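Cell division control protein 45 cdc45 putative (PDB 6CC2) probably acts, like other Cdc45 proteins, as a non-catalytic subunit of the CMG replicative helicase that unwinds DNA during chromosome replication. Local coordinates at residues Cys38-Ser43 with Tyr201-Ile206; Ile189-Asn194 with Ile230-Leu235. All coordinates share one frame; numbering follows the deposited sequence.

From the N terminus the chain runs through helix 33-48 and the rest of the parallel-sheet region to consecutive helices 182-192, 199-213 and 219-233. Contact 1 closes a long loop by bringing 201-206 back to 38-43, with 157 residues between. Contact 2 closes a shorter, largely helical loop of 35 residues between 189-194 and 230-235. The two cross, because 189-194 falls inside the first loop and 230-235 beyond it. Their centres are about 13 Å apart, and Tyr201 bridges them: its OH packs 3.2 Å from Asn232 CB and 3.5 Å from Lys191 CD. Contact 1 joins a helix of the N-terminal parallel-sheet region to the helices after it; contact 2 joins two of those helices.

Contact 1: residues Cys38-Ser43 with Tyr201-Ile206; sequences CYKILS and YWYAAI. With EDO (1,2-ethanediol), chain J.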
loop_
_atom_site.group_PDB
_atom_site.type_symbol
_atom_site.label_atom_id
_atom_site.label_comp_id
_atom_site.label_asym_id
_atom_site.label_seq_id
_atom_site.Cartn_x
_atom_site.Cartn_y
_atom_site.Cartn_z
ATOM N N CYS A 38 -3.237 -11.275 4.377
ATOM C CA CYS A 38 -4.460 -12.049 4.528
ATOM C C CYS A 38 -4.320 -13.411 3.864
ATOM O O CYS A 38 -4.583 -14.450 4.484
ATOM C CB CYS A 38 -5.634 -11.247 3.957
ATOM S SG CYS A 38 -7.246 -12.061 4.080
ATOM N N TYR A 39 -3.854 -13.429 2.616
ATOM C CA TYR A 39 -3.586 -14.690 1.944
ATOM C C TYR A 39 -2.670 -15.584 2.775
ATOM O O TYR A 39 -2.908 -16.783 2.906
ATOM C CB TYR A 39 -2.943 -14.442 0.582
ATOM C CG TYR A 39 -2.686 -15.716 -0.173
ATOM C CD1 TYR A 39 -1.491 -16.419 0.004
ATOM C CD2 TYR A 39 -3.630 -16.256 -1.017
ATOM C CE1 TYR A 39 -1.250 -17.595 -0.648
ATOM C CE2 TYR A 39 -3.394 -17.430 -1.674
ATOM C CZ TYR A 39 -2.208 -18.106 -1.484
ATOM O OH TYR A 39 -1.964 -19.304 -2.146
ATOM N N LYS A 40 -1.576 -15.019 3.296
ATOM C CA LYS A 40 -0.605 -15.809 4.056
ATOM C C LYS A 40 -1.257 -16.469 5.264
ATOM O O LYS A 40 -1.088 -17.681 5.497
ATOM C CB LYS A 40 0.560 -14.892 4.493
ATOM C CG LYS A 40 1.611 -15.545 5.383
ATOM C CD LYS A 40 2.295 -16.689 4.689
ATOM C CE LYS A 40 3.409 -17.274 5.535
ATOM N NZ LYS A 40 4.088 -18.422 4.831
ATOM N N ILE A 41 -2.030 -15.696 6.028
ATOM C CA ILE A 41 -2.634 -16.225 7.250
ATOM C C ILE A 41 -3.657 -17.310 6.925
ATOM O O ILE A 41 -3.694 -18.370 7.560
ATOM C CB ILE A 41 -3.250 -15.065 8.067
ATOM C CG1 ILE A 41 -2.126 -14.184 8.608
ATOM C CG2 ILE A 41 -4.096 -15.601 9.205
ATOM C CD1 ILE A 41 -2.603 -12.943 9.379
ATOM N N LEU A 42 -4.524 -17.053 5.934
ATOM C CA LEU A 42 -5.431 -18.098 5.480
ATOM C C LEU A 42 -4.659 -19.313 4.990
ATOM O O LEU A 42 -5.038 -20.468 5.263
ATOM C CB LEU A 42 -6.346 -17.578 4.383
ATOM C CG LEU A 42 -7.301 -16.459 4.809
ATOM C CD1 LEU A 42 -7.937 -15.853 3.552
ATOM C CD2 LEU A 42 -8.355 -16.941 5.778
ATOM N N SER A 43 -3.584 -19.089 4.234
ATOM C CA SER A 43 -2.873 -20.221 3.658
ATOM C C SER A 43 -2.221 -21.081 4.727
ATOM O O SER A 43 -2.082 -22.291 4.547
ATOM C CB SER A 43 -1.837 -19.735 2.649
ATOM O OG SER A 43 -0.757 -19.103 3.320
ATOM N N TYR A 201 0.830 -12.790 14.193
ATOM C CA TYR A 201 0.821 -11.410 14.683
ATOM C C TYR A 201 1.862 -10.543 13.974
ATOM O O TYR A 201 1.630 -9.347 13.736
ATOM C CB TYR A 201 1.036 -11.390 16.197
ATOM C CG TYR A 201 -0.217 -11.816 16.951
ATOM C CD1 TYR A 201 -1.170 -10.873 17.317
ATOM C CD2 TYR A 201 -0.461 -13.153 17.256
ATOM C CE1 TYR A 201 -2.325 -11.251 17.987
ATOM C CE2 TYR A 201 -1.607 -13.533 17.935
ATOM C CZ TYR A 201 -2.533 -12.572 18.298
ATOM O OH TYR A 201 -3.682 -12.954 18.957
ATOM N N TRP A 202 3.032 -11.106 13.661
ATOM C CA TRP A 202 4.003 -10.406 12.820
ATOM C C TRP A 202 3.396 -10.047 11.473
ATOM O O TRP A 202 3.484 -8.902 11.015
ATOM C CB TRP A 202 5.230 -11.299 12.642
ATOM C CG TRP A 202 6.257 -10.857 11.647
ATOM C CD1 TRP A 202 6.703 -11.573 10.567
ATOM C CD2 TRP A 202 6.997 -9.635 11.651
ATOM N NE1 TRP A 202 7.700 -10.895 9.925
ATOM C CE2 TRP A 202 7.888 -9.685 10.555
ATOM C CE3 TRP A 202 7.028 -8.515 12.496
ATOM C CZ2 TRP A 202 8.780 -8.647 10.269
ATOM C CZ3 TRP A 202 7.897 -7.483 12.199
ATOM C CH2 TRP A 202 8.765 -7.555 11.098
ATOM N N TYR A 203 2.760 -11.024 10.820
ATOM C CA TYR A 203 2.125 -10.744 9.527
ATOM C C TYR A 203 1.025 -9.708 9.697
ATOM O O TYR A 203 0.943 -8.745 8.938
ATOM C CB TYR A 203 1.590 -12.051 8.941
ATOM C CG TYR A 203 2.665 -13.119 8.769
ATOM C CD1 TYR A 203 3.964 -12.788 8.456
ATOM C CD2 TYR A 203 2.356 -14.464 8.929
ATOM C CE1 TYR A 203 4.951 -13.758 8.312
ATOM C CE2 TYR A 203 3.328 -15.451 8.788
ATOM C CZ TYR A 203 4.628 -15.082 8.476
ATOM O OH TYR A 203 5.609 -16.021 8.329
ATOM N N ALA A 204 0.175 -9.878 10.714
ATOM C CA ALA A 204 -0.894 -8.911 10.918
ATOM C C ALA A 204 -0.338 -7.521 11.196
ATOM O O ALA A 204 -0.924 -6.505 10.765
ATOM C CB ALA A 204 -1.799 -9.361 12.074
ATOM N N ALA A 205 0.758 -7.429 11.960
ATOM C CA ALA A 205 1.377 -6.129 12.192
ATOM C C ALA A 205 1.825 -5.488 10.885
ATOM O O ALA A 205 1.606 -4.285 10.665
ATOM C CB ALA A 205 2.571 -6.267 13.149
ATOM N N ILE A 206 2.418 -6.285 9.979
ATOM C CA ILE A 206 2.833 -5.773 8.676
ATOM C C ILE A 206 1.634 -5.256 7.901
ATOM O O ILE A 206 1.707 -4.206 7.237
ATOM C CB ILE A 206 3.592 -6.861 7.889
ATOM C CG1 ILE A 206 4.920 -7.136 8.606
ATOM C CG2 ILE A 206 3.792 -6.445 6.421
ATOM C CD1 ILE A 206 5.676 -8.306 8.090
HETATM C C1 EDO J . 1.172 -20.805 -0.813
HETATM O O1 EDO J . -0.117 -20.880 -1.438
HETATM C C2 EDO J . 1.062 -21.308 0.618
HETATM O O2 EDO J . 0.498 -22.627 0.623
#
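Lys40 and Ile41 pack on Tyr203 and Ala204 in a buried, almost antiparallel helix-helix contact between helices 33-48 and 199-213. Helix 33-48 is the connection of a beta-alpha-beta unit, lying in sequence between the adjacent parallel strands 24-29 and 53-57, so the contact joins a helix flanking that sheet to helix 199-213. The segment axes come within 9.9 Å at 161°, and the nearest CA atoms across the two segments are those of Ile41 and Tyr203, 7.6 Å apart.

Lys40 CG makes a CH-pi contact with the Tyr203 ring, 4.1 Å from its centroid, 25° off its normal and displaced toward the rim. The lysine chain bends at chi2 (62°), which brings CE in above the same side of the ring, past its rim, 3.7 Å from Tyr203 CE2. Beyond it NZ is hydrogen-bonded to Ser386 OG, and it is CG and CE that meet the ring. Alongside, Ile41 CG1 meets Tyr203 CB at 4.3 Å, and Ile41 CD1 reaches toward Ala204 N. Leu385 of helix 374-385 touches both Lys40 and Tyr203.

An ethanediol, probably from the crystallisation liquor, is hydrogen-bonded to three residues: Glu47 of helix 33-48, His53 at the start of strand 53-57, and Tyr39, whose OH lies 2.5 Å from ethanediol O1, with O1 in the plane of the Tyr39 ring.

Contact 2: residues Ile189-Asn194 with Ile230-Leu235; sequences IAKKLN and IDNLQL
Lys191 lays the end of its side chain over the carboxamide oxygen of Asn232, with CE 3.6 Å from Asn232 OD1 and NZ closer still. NZ donates a hydrogen bond to Asn232 OD1 over 3.1 Å. The donor stands well above the plane of the amide, 55° out of it, so the bond does not follow a lone pair and the carboxamide is approached over its face. The lysine chain gets there by folding twice near its end, at chi3 (55°) and again at chi4, which turns NZ aside from a straight extension. The other end of the carboxamide is held separately: Asn232 ND2 bonds to the carbonyl oxygen of Tyr228, one turn back in the same helix, which would fix the rotation of the group and leave OD1 turned to the lysine.

This is a light surface contact, burying 67 Å² in all, and the backbones stay apart, with Lys191 CA and Asn232 CA 10.2 Å from each other. Tyr201 of helix 199-213, between the two in sequence, touches both Lys191 and Asn232. The contact spans the C-terminal ends of helices 182-192 and 219-233, and both helices finish in a Schellman motif. In the first, Asn194 adopts positive phi, its N bonds back to Lys191 O at 3.2 Å, and the next residue's N bonds to Ala190 O. In the second, Gln234 has the positive phi; Leu235 N reaches Ile230 O at 3.0 Å, whereas the inner bond from Gln234 N to Asp231 O is weak. That carbonyl gains a second donor from the side chain of the turn residue: Gln234 NE2 approaches Asp231 O in the carbonyl plane, on a lone pair, at 2.8 Å with an N-H...O angle of 154°.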
loop_
_atom_site.group_PDB
_atom_site.type_symbol
_atom_site.label_atom_id
_atom_site.label_comp_id
_atom_site.label_asym_id
_atom_site.label_seq_id
_atom_site.Cartn_x
_atom_site.Cartn_y
_atom_site.Cartn_z
ATOM N N ILE A 189 -10.240 -14.970 12.273
ATOM C CA ILE A 189 -10.726 -16.317 11.977
ATOM C C ILE A 189 -9.887 -17.347 12.716
ATOM O O ILE A 189 -10.415 -18.265 13.340
ATOM C CB ILE A 189 -10.715 -16.578 10.456
ATOM C CG1 ILE A 189 -11.704 -15.634 9.752
ATOM C CG2 ILE A 189 -11.025 -18.035 10.173
ATOM C CD1 ILE A 189 -11.572 -15.634 8.235
ATOM N N ALA A 190 -8.565 -17.214 12.638
ATOM C CA ALA A 190 -7.687 -18.196 13.271
ATOM C C ALA A 190 -7.898 -18.237 14.786
ATOM O O ALA A 190 -7.907 -19.309 15.384
ATOM C CB ALA A 190 -6.233 -17.881 12.939
ATOM N N LYS A 191 -8.095 -17.071 15.408
ATOM C CA LYS A 191 -8.293 -17.016 16.849
ATOM C C LYS A 191 -9.601 -17.680 17.239
ATOM O O LYS A 191 -9.651 -18.462 18.192
ATOM C CB LYS A 191 -8.277 -15.564 17.323
ATOM C CG LYS A 191 -6.903 -14.904 17.272
ATOM C CD LYS A 191 -6.931 -13.461 17.781
ATOM C CE LYS A 191 -7.516 -13.343 19.185
ATOM N NZ LYS A 191 -6.880 -14.274 20.162
ATOM N N LYS A 192 -10.677 -17.372 16.504
ATOM C CA LYS A 192 -11.982 -17.949 16.825
ATOM C C LYS A 192 -11.963 -19.463 16.697
ATOM O O LYS A 192 -12.633 -20.182 17.466
ATOM C CB LYS A 192 -13.046 -17.341 15.914
ATOM C CG LYS A 192 -14.461 -17.889 16.133
ATOM C CD LYS A 192 -14.979 -17.585 17.540
ATOM C CE LYS A 192 -16.450 -17.936 17.666
ATOM N NZ LYS A 192 -17.008 -17.517 18.980
ATOM N N LEU A 193 -11.212 -19.972 15.724
ATOM C CA LEU A 193 -11.189 -21.414 15.453
ATOM C C LEU A 193 -10.077 -22.148 16.201
ATOM O O LEU A 193 -9.864 -23.346 15.946
ATOM C CB LEU A 193 -11.033 -21.649 13.951
ATOM C CG LEU A 193 -12.145 -21.066 13.075
ATOM C CD1 LEU A 193 -11.826 -21.275 11.596
ATOM C CD2 LEU A 193 -13.484 -21.710 13.423
ATOM N N ASN A 194 -9.388 -21.473 17.109
ATOM C CA ASN A 194 -8.270 -22.044 17.875
ATOM C C ASN A 194 -7.170 -22.559 16.948
ATOM O O ASN A 194 -6.582 -23.616 17.165
ATOM C CB ASN A 194 -8.754 -23.135 18.820
ATOM C CG ASN A 194 -9.320 -22.576 20.104
ATOM O OD1 ASN A 194 -8.941 -21.485 20.533
ATOM N ND2 ASN A 194 -10.213 -23.319 20.732
ATOM N N ILE A 230 -0.463 -6.369 21.559
ATOM C CA ILE A 230 0.173 -6.349 22.881
ATOM C C ILE A 230 -0.654 -7.130 23.886
ATOM O O ILE A 230 -0.111 -7.876 24.717
ATOM C CB ILE A 230 0.386 -4.897 23.360
ATOM C CG1 ILE A 230 1.481 -4.217 22.525
ATOM C CG2 ILE A 230 0.727 -4.873 24.829
ATOM C CD1 ILE A 230 1.589 -2.715 22.771
ATOM N N ASP A 231 -1.978 -6.941 23.858
ATOM C CA ASP A 231 -2.854 -7.605 24.798
ATOM C C ASP A 231 -2.829 -9.116 24.584
ATOM O O ASP A 231 -2.750 -9.883 25.545
ATOM C CB ASP A 231 -4.290 -7.084 24.653
ATOM C CG ASP A 231 -4.471 -5.660 25.201
ATOM O OD1 ASP A 231 -3.540 -5.121 25.822
ATOM O OD2 ASP A 231 -5.560 -5.079 25.001
ATOM N N ASN A 232 -2.899 -9.558 23.324
ATOM C CA ASN A 232 -3.005 -10.995 23.090
ATOM C C ASN A 232 -1.674 -11.722 23.274
ATOM O O ASN A 232 -1.674 -12.918 23.626
ATOM C CB ASN A 232 -3.563 -11.262 21.702
ATOM C CG ASN A 232 -5.066 -11.093 21.649
ATOM O OD1 ASN A 232 -5.816 -12.000 22.005
ATOM N ND2 ASN A 232 -5.514 -9.914 21.228
ATOM N N LEU A 233 -0.561 -11.040 23.073
ATOM C CA LEU A 233 0.759 -11.609 23.303
ATOM C C LEU A 233 1.329 -11.246 24.661
ATOM O O LEU A 233 2.433 -11.690 24.988
ATOM C CB LEU A 233 1.731 -11.163 22.215
ATOM C CG LEU A 233 1.436 -11.682 20.798
ATOM C CD1 LEU A 233 2.315 -11.039 19.783
ATOM C CD2 LEU A 233 1.608 -13.190 20.763
ATOM N N GLN A 234 0.590 -10.483 25.470
ATOM C CA GLN A 234 1.016 -10.072 26.805
ATOM C C GLN A 234 2.399 -9.414 26.776
ATOM O O GLN A 234 3.294 -9.741 27.559
ATOM C CB GLN A 234 0.978 -11.264 27.767
ATOM C CG GLN A 234 -0.430 -11.687 28.130
ATOM C CD GLN A 234 -1.175 -10.618 28.916
ATOM O OE1 GLN A 234 -0.855 -10.344 30.059
ATOM N NE2 GLN A 234 -2.159 -9.989 28.275
ATOM N N LEU A 235 2.554 -8.454 25.886
ATOM C CA LEU A 235 3.787 -7.698 25.757
ATOM C C LEU A 235 3.697 -6.394 26.553
ATOM O O LEU A 235 2.640 -6.010 27.062
ATOM C CB LEU A 235 4.090 -7.399 24.297
ATOM C CG LEU A 235 4.244 -8.617 23.372
ATOM C CD1 LEU A 235 4.372 -8.179 21.936
ATOM C CD2 LEU A 235 5.435 -9.450 23.808
#